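Long-range contacts in glucokinase (Thermus thermophilus, PDB 3VOV), which catalyses the ATP-dependent phosphorylation of glucose and probably other hexoses, as a zinc-binding sugar kinase of the ROK family: residues F71-I76 / D87-R91; V132-I136 / E178-R184; A222-I227 / A258-Y263; P238-G244 / P273-A278. All coordinates share one frame. Where two conformers were deposited one is given. Residue numbers count along the deposited sequence, not the author numbering.

Contact 1 (F71-I76 / D87-R91)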
loop_
_atom_site.group_PDB
_atom_site.type_symbol
_atom_site.label_atom_id
_atom_site.label_comp_id
_atom_site.label_asym_id
_atom_site.label_seq_id
_atom_site.Cartn_x
_atom_site.Cartn_y
_atom_site.Cartn_z
ATOM N N PHE B 71 -10.254 0.707 -33.355
ATOM C CA PHE B 71 -9.650 0.087 -34.561
ATOM C C PHE B 71 -10.685 -0.695 -35.356
ATOM O O PHE B 71 -10.513 -0.938 -36.550
ATOM C CB PHE B 71 -8.510 -0.872 -34.202
ATOM C CG PHE B 71 -7.287 -0.193 -33.654
ATOM C CD1 PHE B 71 -6.273 0.221 -34.511
ATOM C CD2 PHE B 71 -7.140 0.009 -32.276
ATOM C CE1 PHE B 71 -5.129 0.827 -34.014
ATOM C CE2 PHE B 71 -5.994 0.634 -31.757
ATOM C CZ PHE B 71 -4.986 1.052 -32.632
ATOM N N ARG B 72 -11.726 -1.144 -34.658
ATOM C CA ARG B 72 -12.818 -1.904 -35.274
ATOM C C ARG B 72 -13.431 -1.047 -36.360
ATOM O O ARG B 72 -13.417 -1.427 -37.534
ATOM C CB ARG B 72 -13.897 -2.259 -34.236
ATOM C CG ARG B 72 -13.543 -3.408 -33.275
ATOM C CD ARG B 72 -14.035 -4.769 -33.802
ATOM N NE ARG B 72 -15.460 -5.055 -33.545
ATOM C CZ ARG B 72 -15.900 -6.083 -32.809
ATOM N NH1 ARG B 72 -15.027 -6.904 -32.232
ATOM N NH2 ARG B 72 -17.212 -6.299 -32.640
ATOM N N ARG B 73 -13.930 0.121 -35.947
ATOM C CA ARG B 73 -14.719 1.018 -36.792
ATOM C C ARG B 73 -13.848 2.043 -37.515
ATOM O O ARG B 73 -14.343 2.753 -38.407
ATOM C CB ARG B 73 -15.765 1.774 -35.963
ATOM C CG ARG B 73 -16.685 0.900 -35.064
ATOM C CD ARG B 73 -17.620 1.787 -34.228
ATOM N NE ARG B 73 -18.658 2.412 -35.041
ATOM C CZ ARG B 73 -19.181 3.619 -34.820
ATOM N NH1 ARG B 73 -18.759 4.373 -33.801
ATOM N NH2 ARG B 73 -20.129 4.083 -35.633
ATOM N N GLY B 74 -12.565 2.121 -37.123
ATOM C CA GLY B 74 -11.634 3.095 -37.688
ATOM C C GLY B 74 -12.039 4.502 -37.320
ATOM O O GLY B 74 -12.162 5.371 -38.173
ATOM N N VAL B 75 -12.289 4.726 -36.042
ATOM C CA VAL B 75 -12.690 6.046 -35.589
ATOM C C VAL B 75 -11.922 6.457 -34.367
ATOM O O VAL B 75 -11.450 5.621 -33.571
ATOM C CB VAL B 75 -14.263 6.249 -35.376
ATOM C CG1 VAL B 75 -15.117 5.295 -36.226
ATOM C CG2 VAL B 75 -14.672 6.224 -33.952
ATOM N N ILE B 76 -11.777 7.761 -34.240
ATOM C CA ILE B 76 -11.176 8.331 -33.063
ATOM C C ILE B 76 -12.302 8.565 -32.069
ATOM O O ILE B 76 -13.188 9.395 -32.298
ATOM C CB ILE B 76 -10.459 9.654 -33.376
ATOM C CG1 ILE B 76 -9.437 9.455 -34.500
ATOM C CG2 ILE B 76 -9.828 10.220 -32.088
ATOM C CD1 ILE B 76 -9.049 10.771 -35.220
ATOM N N ASP B 87 -15.859 10.525 -31.986
ATOM C CA ASP B 87 -16.380 9.358 -32.723
ATOM C C ASP B 87 -16.285 9.569 -34.226
ATOM O O ASP B 87 -17.110 9.056 -34.989
ATOM C CB ASP B 87 -17.822 9.022 -32.314
ATOM C CG ASP B 87 -17.926 8.528 -30.875
ATOM O OD1 ASP B 87 -18.706 9.144 -30.104
ATOM O OD2 ASP B 87 -17.234 7.544 -30.516
ATOM N N PHE B 88 -15.258 10.310 -34.636
ATOM C CA PHE B 88 -15.070 10.707 -36.011
ATOM C C PHE B 88 -14.419 9.624 -36.893
ATOM O O PHE B 88 -13.327 9.149 -36.588
ATOM C CB PHE B 88 -14.301 12.013 -36.041
ATOM C CG PHE B 88 -14.240 12.608 -37.376
ATOM C CD1 PHE B 88 -15.369 13.182 -37.939
ATOM C CD2 PHE B 88 -13.066 12.564 -38.105
ATOM C CE1 PHE B 88 -15.319 13.713 -39.204
ATOM C CE2 PHE B 88 -13.021 13.099 -39.360
ATOM C CZ PHE B 88 -14.148 13.668 -39.905
ATOM N N PRO B 89 -15.106 9.216 -37.986
ATOM C CA PRO B 89 -14.641 8.082 -38.812
ATOM C C PRO B 89 -13.526 8.445 -39.784
ATOM O O PRO B 89 -13.668 8.281 -41.005
ATOM C CB PRO B 89 -15.902 7.652 -39.568
ATOM C CG PRO B 89 -16.654 8.947 -39.754
ATOM C CD PRO B 89 -16.381 9.770 -38.491
ATOM N N ILE B 90 -12.405 8.875 -39.213
ATOM C CA ILE B 90 -11.245 9.296 -39.949
ATOM C C ILE B 90 -10.769 8.288 -40.986
ATOM O O ILE B 90 -10.373 8.694 -42.074
ATOM C CB ILE B 90 -10.105 9.779 -38.964
ATOM C CG1 ILE B 90 -9.058 10.642 -39.671
ATOM C CG2 ILE B 90 -9.422 8.580 -38.231
ATOM C CD1 ILE B 90 -9.606 11.796 -40.502
ATOM N N ARG B 91 -10.792 6.995 -40.679
ATOM C CA ARG B 91 -10.134 6.046 -41.566
ATOM C C ARG B 91 -10.741 6.021 -42.983
ATOM O O ARG B 91 -10.018 6.140 -43.982
ATOM C CB ARG B 91 -10.135 4.645 -41.000
ATOM C CG ARG B 91 -9.309 3.699 -41.876
ATOM C CD ARG B 91 -9.712 2.284 -41.641
ATOM N NE ARG B 91 -9.163 1.799 -40.395
ATOM C CZ ARG B 91 -9.758 0.955 -39.550
ATOM N NH1 ARG B 91 -10.987 0.481 -39.778
ATOM N NH2 ARG B 91 -9.104 0.587 -38.455
#
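A hairpin turn and the start of a helix meet here, in the N-terminal lobe of the ROK kinase fold: the 71-74 turn and strand 75-76, which forms the hairpin with strand 69-70, pack against the loop that leads into helix 90-98. A single antiparallel bridge joins Ile76 to Phe88, with Ile76 N donating to Phe88 O (3.1 Å) and Phe88 N returning a weak bond to Ile76 O (3.3 Å); it carries a G1 beta bulge, Asp87 and Phe88 together being opposed to Ile76. Gly74 and Val75 form a second G1 bulge opposite Asp70. Gly74, at positive phi, leaves room for Arg91, whose guanidinium lies with one face over Gly74 CA; a beta carbon there would clash with Arg91 NH1. Ile76 CD1 touches Ile90 CG2 at 3.7 Å, and Ile90 continues onto Leu63, Leu104 and helix 36-54. Arg91 ties helix to turn twice: its backbone N donates to Gly74 O (3.3 Å), and its NH2 to Phe71 O at 2.8 Å.

Contact 2 (V132-I136 / E178-R184)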
loop_
_atom_site.group_PDB
_atom_site.type_symbol
_atom_site.label_atom_id
_atom_site.label_comp_id
_atom_site.label_asym_id
_atom_site.label_seq_id
_atom_site.Cartn_x
_atom_site.Cartn_y
_atom_site.Cartn_z
ATOM N N VAL B 132 6.448 9.052 -20.364
ATOM C CA VAL B 132 5.967 9.910 -19.280
ATOM C C VAL B 132 5.918 11.355 -19.767
ATOM O O VAL B 132 6.932 11.982 -20.025
ATOM C CB VAL B 132 6.881 9.767 -17.999
ATOM C CG1 VAL B 132 6.311 10.540 -16.797
ATOM C CG2 VAL B 132 7.015 8.301 -17.643
ATOM N N SER B 133 4.712 11.861 -19.906
ATOM C CA SER B 133 4.469 13.227 -20.300
ATOM C C SER B 133 3.354 13.748 -19.386
ATOM O O SER B 133 3.366 13.530 -18.176
ATOM C CB SER B 133 3.998 13.233 -21.773
ATOM O OG SER B 133 3.803 14.547 -22.244
ATOM N N THR B 134 2.402 14.461 -19.968
ATOM C CA THR B 134 1.235 14.933 -19.273
ATOM C C THR B 134 0.506 13.738 -18.620
ATOM O O THR B 134 0.135 13.800 -17.447
ATOM C CB THR B 134 0.302 15.674 -20.279
ATOM O OG1 THR B 134 0.873 16.966 -20.576
ATOM C CG2 THR B 134 -1.000 15.927 -19.638
ATOM N N GLY B 135 0.307 12.678 -19.425
ATOM C CA GLY B 135 -0.177 11.372 -18.991
ATOM C C GLY B 135 0.957 10.341 -19.058
ATOM O O GLY B 135 2.092 10.685 -19.406
ATOM N N ILE B 136 0.677 9.089 -18.702
ATOM C CA ILE B 136 1.641 8.032 -18.956
ATOM C C ILE B 136 1.018 7.075 -19.942
ATOM O O ILE B 136 -0.043 6.564 -19.695
ATOM C CB ILE B 136 2.085 7.271 -17.664
ATOM C CG1 ILE B 136 3.095 8.139 -16.910
ATOM C CG2 ILE B 136 2.699 5.912 -18.041
ATOM C CD1 ILE B 136 3.511 7.653 -15.527
ATOM N N GLU B 178 -0.103 5.907 -14.125
ATOM C CA GLU B 178 -0.353 7.279 -14.583
ATOM C C GLU B 178 -0.698 8.199 -13.428
ATOM O O GLU B 178 -0.180 9.312 -13.299
ATOM C CB GLU B 178 -1.518 7.315 -15.590
ATOM C CG GLU B 178 -1.835 8.748 -15.999
ATOM C CD GLU B 178 -2.670 8.808 -17.272
ATOM O OE1 GLU B 178 -2.067 8.720 -18.354
ATOM O OE2 GLU B 178 -3.918 8.913 -17.185
ATOM N N ALA B 179 -1.609 7.737 -12.601
ATOM C CA ALA B 179 -2.134 8.577 -11.535
ATOM C C ALA B 179 -1.066 8.810 -10.422
ATOM O O ALA B 179 -1.253 9.660 -9.521
ATOM C CB ALA B 179 -3.367 7.935 -10.951
ATOM N N LEU B 180 0.024 8.046 -10.478
ATOM C CA LEU B 180 1.083 8.178 -9.478
ATOM C C LEU B 180 2.226 9.039 -9.939
ATOM O O LEU B 180 2.897 9.670 -9.105
ATOM C CB LEU B 180 1.671 6.795 -9.137
ATOM C CG LEU B 180 0.694 5.868 -8.361
ATOM C CD1 LEU B 180 1.305 4.445 -8.334
ATOM C CD2 LEU B 180 0.350 6.384 -6.901
ATOM N N ALA B 181 2.496 9.004 -11.258
ATOM C CA ALA B 181 3.799 9.448 -11.769
ATOM C C ALA B 181 3.768 10.287 -13.041
ATOM O O ALA B 181 4.831 10.757 -13.506
ATOM C CB ALA B 181 4.720 8.227 -11.981
ATOM N N ALA B 182 2.585 10.482 -13.624
ATOM C CA ALA B 182 2.529 11.314 -14.838
ATOM C C ALA B 182 2.853 12.776 -14.486
ATOM O O ALA B 182 2.764 13.179 -13.332
ATOM C CB ALA B 182 1.134 11.220 -15.497
ATOM N N GLY B 183 3.217 13.554 -15.511
ATOM C CA GLY B 183 3.256 15.010 -15.438
ATOM C C GLY B 183 2.151 15.632 -14.655
ATOM O O GLY B 183 2.418 16.354 -13.720
ATOM N N ARG B 184 0.906 15.335 -14.994
ATOM C CA ARG B 184 -0.205 15.937 -14.299
ATOM C C ARG B 184 -0.350 15.429 -12.882
ATOM O O ARG B 184 -0.906 16.104 -12.047
ATOM C CB ARG B 184 -1.522 15.728 -15.045
ATOM C CG ARG B 184 -1.630 16.561 -16.328
ATOM C CD ARG B 184 -2.941 16.296 -17.039
ATOM N NE ARG B 184 -4.032 16.554 -16.132
ATOM C CZ ARG B 184 -4.914 15.647 -15.735
ATOM N NH1 ARG B 184 -5.879 16.004 -14.896
ATOM N NH2 ARG B 184 -4.847 14.417 -16.185
#
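In the C-terminal lobe of this ROK kinase, the tight turn between antiparallel strands 127-132 and 136-142 fits against the junction of helices 177-181 and 183-194, beside the zinc site; Glu178 closes the family's CxCGxxGCxE signature, which also supplies the zinc ligands Cys169, Cys171 and Cys176. Three hydrogen bonds link the turn to the helices. Two come from the first turn of helix 183-194, where backbone amides have no acceptor earlier in the helix: Gly183 N donates to Ser133 O (2.7 Å) and Arg184 N to Thr134 O (3.0 Å), with Ala182 as N-cap. In the third, Ile136 N donates to Glu178 OE1 (2.8 Å). The Glu178 side chain also touches that of the zinc ligand His159 and, at its nearest atom, lies about 5 Å from the zinc ion.

Apolar packing fills the space between. Ile136 CD1 rests on Ala181 CB (3.8 Å) and Ile136 CG1 on Ala182 CB (3.9 Å), while Thr134 CG2 meets Arg184 CD at 3.3 Å; Arg184 NH1 hydrogen-bonds the backbone O of Tyr192 of the second subunit. Gly183 sits so close to the turn that a beta carbon would clash with Ser133 O.

Contact 3 (A222-I227 / A258-Y263)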
loop_
_atom_site.group_PDB
_atom_site.type_symbol
_atom_site.label_atom_id
_atom_site.label_comp_id
_atom_site.label_asym_id
_atom_site.label_seq_id
_atom_site.Cartn_x
_atom_site.Cartn_y
_atom_site.Cartn_z
ATOM N N ALA B 222 9.465 8.876 -9.415
ATOM C CA ALA B 222 10.531 8.121 -10.117
ATOM C C ALA B 222 10.577 6.629 -9.741
ATOM O O ALA B 222 10.675 5.760 -10.621
ATOM C CB ALA B 222 11.951 8.803 -9.892
ATOM N N ARG B 223 10.511 6.313 -8.453
ATOM C CA ARG B 223 10.493 4.905 -8.048
ATOM C C ARG B 223 9.262 4.122 -8.574
ATOM O O ARG B 223 9.383 2.935 -8.862
ATOM C CB ARG B 223 10.549 4.774 -6.509
ATOM C CG ARG B 223 11.888 5.334 -5.865
ATOM C CD ARG B 223 12.027 4.842 -4.419
ATOM N NE ARG B 223 10.976 5.416 -3.599
ATOM C CZ ARG B 223 11.007 6.647 -3.091
ATOM N NH1 ARG B 223 12.076 7.428 -3.265
ATOM N NH2 ARG B 223 9.979 7.071 -2.382
ATOM N N TYR B 224 8.077 4.748 -8.604
ATOM C CA TYR B 224 6.884 4.043 -9.111
ATOM C C TYR B 224 7.056 3.692 -10.577
ATOM O O TYR B 224 6.609 2.635 -11.026
ATOM C CB TYR B 224 5.605 4.855 -8.912
ATOM C CG TYR B 224 5.008 4.691 -7.506
ATOM C CD1 TYR B 224 4.654 3.425 -7.019
ATOM C CD2 TYR B 224 4.776 5.795 -6.709
ATOM C CE1 TYR B 224 4.061 3.277 -5.716
ATOM C CE2 TYR B 224 4.221 5.681 -5.419
ATOM C CZ TYR B 224 3.902 4.431 -4.932
ATOM O OH TYR B 224 3.355 4.359 -3.707
ATOM N N VAL B 225 7.735 4.564 -11.324
ATOM C CA VAL B 225 8.010 4.253 -12.740
ATOM C C VAL B 225 8.943 3.037 -12.800
ATOM O O VAL B 225 8.669 2.117 -13.549
ATOM C CB VAL B 225 8.593 5.443 -13.507
ATOM C CG1 VAL B 225 8.987 4.992 -14.937
ATOM C CG2 VAL B 225 7.542 6.611 -13.567
ATOM N N GLY B 226 10.009 3.029 -11.986
ATOM C CA GLY B 226 10.914 1.895 -11.915
ATOM C C GLY B 226 10.209 0.609 -11.535
ATOM O O GLY B 226 10.451 -0.479 -12.110
ATOM N N ILE B 227 9.330 0.705 -10.541
ATOM C CA ILE B 227 8.606 -0.470 -10.100
ATOM C C ILE B 227 7.655 -0.959 -11.188
ATOM O O ILE B 227 7.508 -2.191 -11.392
ATOM C CB ILE B 227 7.794 -0.190 -8.785
ATOM C CG1 ILE B 227 8.757 0.056 -7.618
ATOM C CG2 ILE B 227 6.840 -1.394 -8.454
ATOM C CD1 ILE B 227 8.017 0.588 -6.326
ATOM N N ALA B 258 17.046 7.502 -9.313
ATOM C CA ALA B 258 16.105 6.888 -8.386
ATOM C C ALA B 258 15.233 5.904 -9.138
ATOM O O ALA B 258 14.938 4.858 -8.644
ATOM C CB ALA B 258 15.265 7.941 -7.703
ATOM N N LEU B 259 14.850 6.233 -10.359
ATOM C CA LEU B 259 14.035 5.348 -11.160
ATOM C C LEU B 259 14.792 4.051 -11.485
ATOM O O LEU B 259 14.274 2.956 -11.358
ATOM C CB LEU B 259 13.690 6.076 -12.449
ATOM C CG LEU B 259 12.713 5.455 -13.407
ATOM C CD1 LEU B 259 12.119 6.646 -14.231
ATOM C CD2 LEU B 259 13.429 4.457 -14.314
ATOM N N LEU B 260 16.006 4.197 -11.971
ATOM C CA LEU B 260 16.841 3.058 -12.298
ATOM C C LEU B 260 17.126 2.176 -11.093
ATOM O O LEU B 260 17.153 0.960 -11.211
ATOM C CB LEU B 260 18.172 3.576 -12.810
ATOM C CG LEU B 260 18.291 3.822 -14.281
ATOM C CD1 LEU B 260 19.743 4.316 -14.506
ATOM C CD2 LEU B 260 18.066 2.433 -14.932
ATOM N N GLU B 261 17.355 2.802 -9.938
ATOM C CA GLU B 261 17.588 2.033 -8.717
ATOM C C GLU B 261 16.332 1.220 -8.328
ATOM O O GLU B 261 16.449 0.035 -7.971
ATOM C CB GLU B 261 18.084 2.940 -7.580
ATOM C CG GLU B 261 18.322 2.234 -6.213
ATOM C CD GLU B 261 19.387 1.123 -6.227
ATOM O OE1 GLU B 261 19.416 0.348 -5.235
ATOM O OE2 GLU B 261 20.175 1.009 -7.203
ATOM N N ALA B 262 15.136 1.812 -8.451
ATOM C CA ALA B 262 13.886 1.056 -8.137
ATOM C C ALA B 262 13.702 -0.123 -9.120
ATOM O O ALA B 262 13.356 -1.233 -8.730
ATOM C CB ALA B 262 12.642 1.979 -8.137
ATOM N N TYR B 263 13.968 0.134 -10.398
ATOM C CA TYR B 263 13.870 -0.910 -11.445
ATOM C C TYR B 263 14.825 -2.072 -11.097
ATOM O O TYR B 263 14.437 -3.246 -11.118
ATOM C CB TYR B 263 14.206 -0.247 -12.795
ATOM C CG TYR B 263 14.245 -1.174 -14.019
ATOM C CD1 TYR B 263 13.067 -1.584 -14.645
ATOM C CD2 TYR B 263 15.466 -1.572 -14.570
ATOM C CE1 TYR B 263 13.103 -2.439 -15.770
ATOM C CE2 TYR B 263 15.523 -2.353 -15.699
ATOM C CZ TYR B 263 14.347 -2.779 -16.295
ATOM O OH TYR B 263 14.427 -3.582 -17.413
#
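Helical segments 222-227 and 258-263 run in roughly the same direction, crossing at -37° with their axes only 7.1 Å apart. The CA atoms of Gly226 and Tyr263 are 4.1 Å apart, those of Ala222 and Leu259 4.6 Å. Three CA-H...O contacts follow, Leu259 CA to Ala222 O (3.4 Å), Gly226 CA to Leu259 O (3.6 Å) and Tyr263 CA to Gly226 O (3.5 Å), and no conventional hydrogen bond crosses the interface.

Small residues make this possible. Ala222, Gly226, Ala258 and Ala262 line the interface; Ala222 CB meets Ala258 CB at 4.1 Å, and Ala262 CB rests on Arg223 O at 3.5 Å. A beta carbon on Gly226 would collide with Leu259 O and Ala262 CB. Larger side chains close one flank, where Val225 CG1 touches Leu259 CD1 (3.6 Å). Leu259 and Tyr263 continue onto Leu275 of strand 275-277, and the Tyr263 hydroxyl bonds Pro273 O.

With a small residue every fourth position on each helix, Ala222 and Gly226 on one and Ala258 and Ala262 on the other, the pair resembles the GxxxG-like small-xxx-small motif of tightly packed helices, here joining helices 212-236 and 253-265.

Contact 4 (P238-G244 / P273-A278)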
loop_
_atom_site.group_PDB
_atom_site.type_symbol
_atom_site.label_atom_id
_atom_site.label_comp_id
_atom_site.label_asym_id
_atom_site.label_seq_id
_atom_site.Cartn_x
_atom_site.Cartn_y
_atom_site.Cartn_z
ATOM N N PRO B 238 10.790 -8.407 -22.168
ATOM C CA PRO B 238 11.135 -7.800 -23.447
ATOM C C PRO B 238 12.650 -7.759 -23.629
ATOM O O PRO B 238 13.385 -7.795 -22.643
ATOM C CB PRO B 238 10.599 -6.374 -23.284
ATOM C CG PRO B 238 10.795 -6.091 -21.802
ATOM C CD PRO B 238 10.418 -7.392 -21.152
ATOM N N GLY B 239 13.122 -7.676 -24.864
ATOM C CA GLY B 239 14.559 -7.545 -25.134
ATOM C C GLY B 239 15.130 -6.360 -24.356
ATOM O O GLY B 239 16.122 -6.487 -23.643
ATOM N N VAL B 240 14.448 -5.222 -24.464
ATOM C CA VAL B 240 14.897 -3.937 -23.925
ATOM C C VAL B 240 13.647 -3.200 -23.453
ATOM O O VAL B 240 12.550 -3.362 -24.021
ATOM C CB VAL B 240 15.660 -3.119 -25.049
ATOM C CG1 VAL B 240 15.711 -1.643 -24.794
ATOM C CG2 VAL B 240 17.116 -3.659 -25.212
ATOM N N VAL B 241 13.835 -2.371 -22.432
ATOM C CA VAL B 241 12.822 -1.420 -21.996
ATOM C C VAL B 241 13.244 -0.016 -22.427
ATOM O O VAL B 241 14.392 0.419 -22.166
ATOM C CB VAL B 241 12.634 -1.497 -20.474
ATOM C CG1 VAL B 241 11.647 -0.425 -19.998
ATOM C CG2 VAL B 241 12.169 -2.909 -20.095
ATOM N N VAL B 242 12.337 0.713 -23.070
ATOM C CA VAL B 242 12.658 2.078 -23.527
ATOM C C VAL B 242 11.781 3.077 -22.781
ATOM O O VAL B 242 10.562 2.876 -22.690
ATOM C CB VAL B 242 12.415 2.235 -25.067
ATOM C CG1 VAL B 242 12.798 3.677 -25.572
ATOM C CG2 VAL B 242 13.191 1.190 -25.855
ATOM N N LEU B 243 12.396 4.130 -22.237
ATOM C CA LEU B 243 11.649 5.166 -21.528
ATOM C C LEU B 243 11.802 6.510 -22.226
ATOM O O LEU B 243 12.921 7.008 -22.426
ATOM C CB LEU B 243 12.115 5.283 -20.058
ATOM C CG LEU B 243 11.453 6.334 -19.154
ATOM C CD1 LEU B 243 9.972 6.034 -18.971
ATOM C CD2 LEU B 243 12.143 6.382 -17.772
ATOM N N GLY B 244 10.667 7.097 -22.589
ATOM C CA GLY B 244 10.662 8.416 -23.207
ATOM C C GLY B 244 9.636 9.336 -22.584
ATOM O O GLY B 244 9.202 9.148 -21.433
ATOM N N PRO B 273 16.216 -6.630 -18.210
ATOM C CA PRO B 273 16.510 -6.081 -19.522
ATOM C C PRO B 273 17.174 -4.732 -19.361
ATOM O O PRO B 273 16.908 -4.033 -18.372
ATOM C CB PRO B 273 15.112 -5.926 -20.171
ATOM C CG PRO B 273 14.264 -6.955 -19.473
ATOM C CD PRO B 273 14.771 -6.791 -18.017
ATOM N N PRO B 274 18.037 -4.357 -20.317
ATOM C CA PRO B 274 18.544 -2.982 -20.329
ATOM C C PRO B 274 17.397 -1.980 -20.370
ATOM O O PRO B 274 16.427 -2.183 -21.106
ATOM C CB PRO B 274 19.321 -2.900 -21.648
ATOM C CG PRO B 274 19.692 -4.313 -21.969
ATOM C CD PRO B 274 18.586 -5.168 -21.429
ATOM N N LEU B 275 17.518 -0.911 -19.584
ATOM C CA LEU B 275 16.559 0.206 -19.643
ATOM C C LEU B 275 17.245 1.376 -20.319
ATOM O O LEU B 275 18.328 1.815 -19.860
ATOM C CB LEU B 275 16.047 0.558 -18.217
ATOM C CG LEU B 275 15.129 1.791 -17.913
ATOM C CD1 LEU B 275 14.041 2.030 -18.898
ATOM C CD2 LEU B 275 14.463 1.688 -16.532
ATOM N N ARG B 276 16.652 1.875 -21.419
ATOM C CA ARG B 276 17.321 2.870 -22.286
ATOM C C ARG B 276 16.447 4.090 -22.511
ATOM O O ARG B 276 15.221 3.962 -22.612
ATOM C CB ARG B 276 17.673 2.270 -23.682
ATOM C CG ARG B 276 18.695 1.161 -23.610
ATOM C CD ARG B 276 19.155 0.708 -25.013
ATOM N NE ARG B 276 19.938 -0.536 -24.952
ATOM C CZ ARG B 276 20.005 -1.437 -25.925
ATOM N NH1 ARG B 276 20.799 -2.502 -25.779
ATOM N NH2 ARG B 276 19.282 -1.297 -27.037
ATOM N N ARG B 277 17.067 5.259 -22.606
ATOM C CA ARG B 277 16.348 6.496 -22.934
ATOM C C ARG B 277 15.863 6.429 -24.378
ATOM O O ARG B 277 16.655 6.081 -25.271
ATOM C CB ARG B 277 17.323 7.667 -22.901
ATOM C CG ARG B 277 17.560 8.219 -21.560
ATOM C CD ARG B 277 18.403 9.501 -21.592
ATOM N NE ARG B 277 18.500 10.016 -20.224
ATOM C CZ ARG B 277 17.936 11.151 -19.817
ATOM N NH1 ARG B 277 17.273 11.924 -20.687
ATOM N NH2 ARG B 277 18.059 11.521 -18.545
ATOM N N ALA B 278 14.614 6.802 -24.625
ATOM C CA ALA B 278 14.120 6.927 -26.021
ATOM C C ALA B 278 15.039 7.857 -26.816
ATOM O O ALA B 278 15.445 8.885 -26.286
ATOM C CB ALA B 278 12.679 7.440 -26.055
#
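Four backbone hydrogen bonds, all 2.8 to 2.9 Å long and close to straight, join the two segments: Val241 N to Pro274 O (2.9 Å), Arg276 N to Val241 O (2.8 Å), Leu243 N to Arg276 O (2.9 Å) and Ala278 N to Leu243 O (2.8 Å), the pattern of a parallel pair. CA-H...O contacts reinforce it, among them Leu275 CA to Val241 O and Val242 CA to Arg276 O, both 3.3 Å. The side chain of Arg276 lays a guanidinium face over Val240 CG2 and finds its polar partner in Ala120 O; Arg277 bonds Leu249 O and makes a cation-pi contact with Trp256.

Strand 275-277 forms one edge of the mixed C-terminal sheet within this chain, and strand 240-244 lies between it and strand 127-132. The connection between these parallel neighbours runs through helices 246-249 and 253-265, a beta-alpha-beta crossover of the actin-like ATPase fold to which ROK kinases belong.

On the face carrying Val241, Leu243 and Leu275, Val241 CG1 touches Leu275 CD1 (3.6 Å), which also reaches Leu243 CB (4.0 Å); helices 212-236 and 253-265 cover these residues. On the other face Val242 CG1 packs on Ala278 CB (3.8 Å). At the start, Pro273 CG lies 3.4 Å from Pro238 O, a carbonyl that also accepts from Arg151 of the third subunit.

Overall arrangement
Contact 1 stands apart in the N-terminal lobe, its nearest atoms about 15 Å or more from the others; contacts 2, 3 and 4 form one connected region of the C-terminal lobe. Contacts 3 and 4 are buried and share a layer: the helices of contact 3 cover one face of the strands of contact 4, and their segments alternate along the chain. Contact 2, partly buried like contact 1, touches both, through Ala181 on Val225 and a probable hydrogen bond between Val132 N and Gly244 O. Chemistry follows position. Regular main-chain bonding dominates contact 4, close packing of small residues with CA-H...O contacts contact 3, whereas contacts 1 and 2 combine loop carbonyls bonded to helix starts with a charged side chain, Arg91 or Glu178, reaching across to main chain.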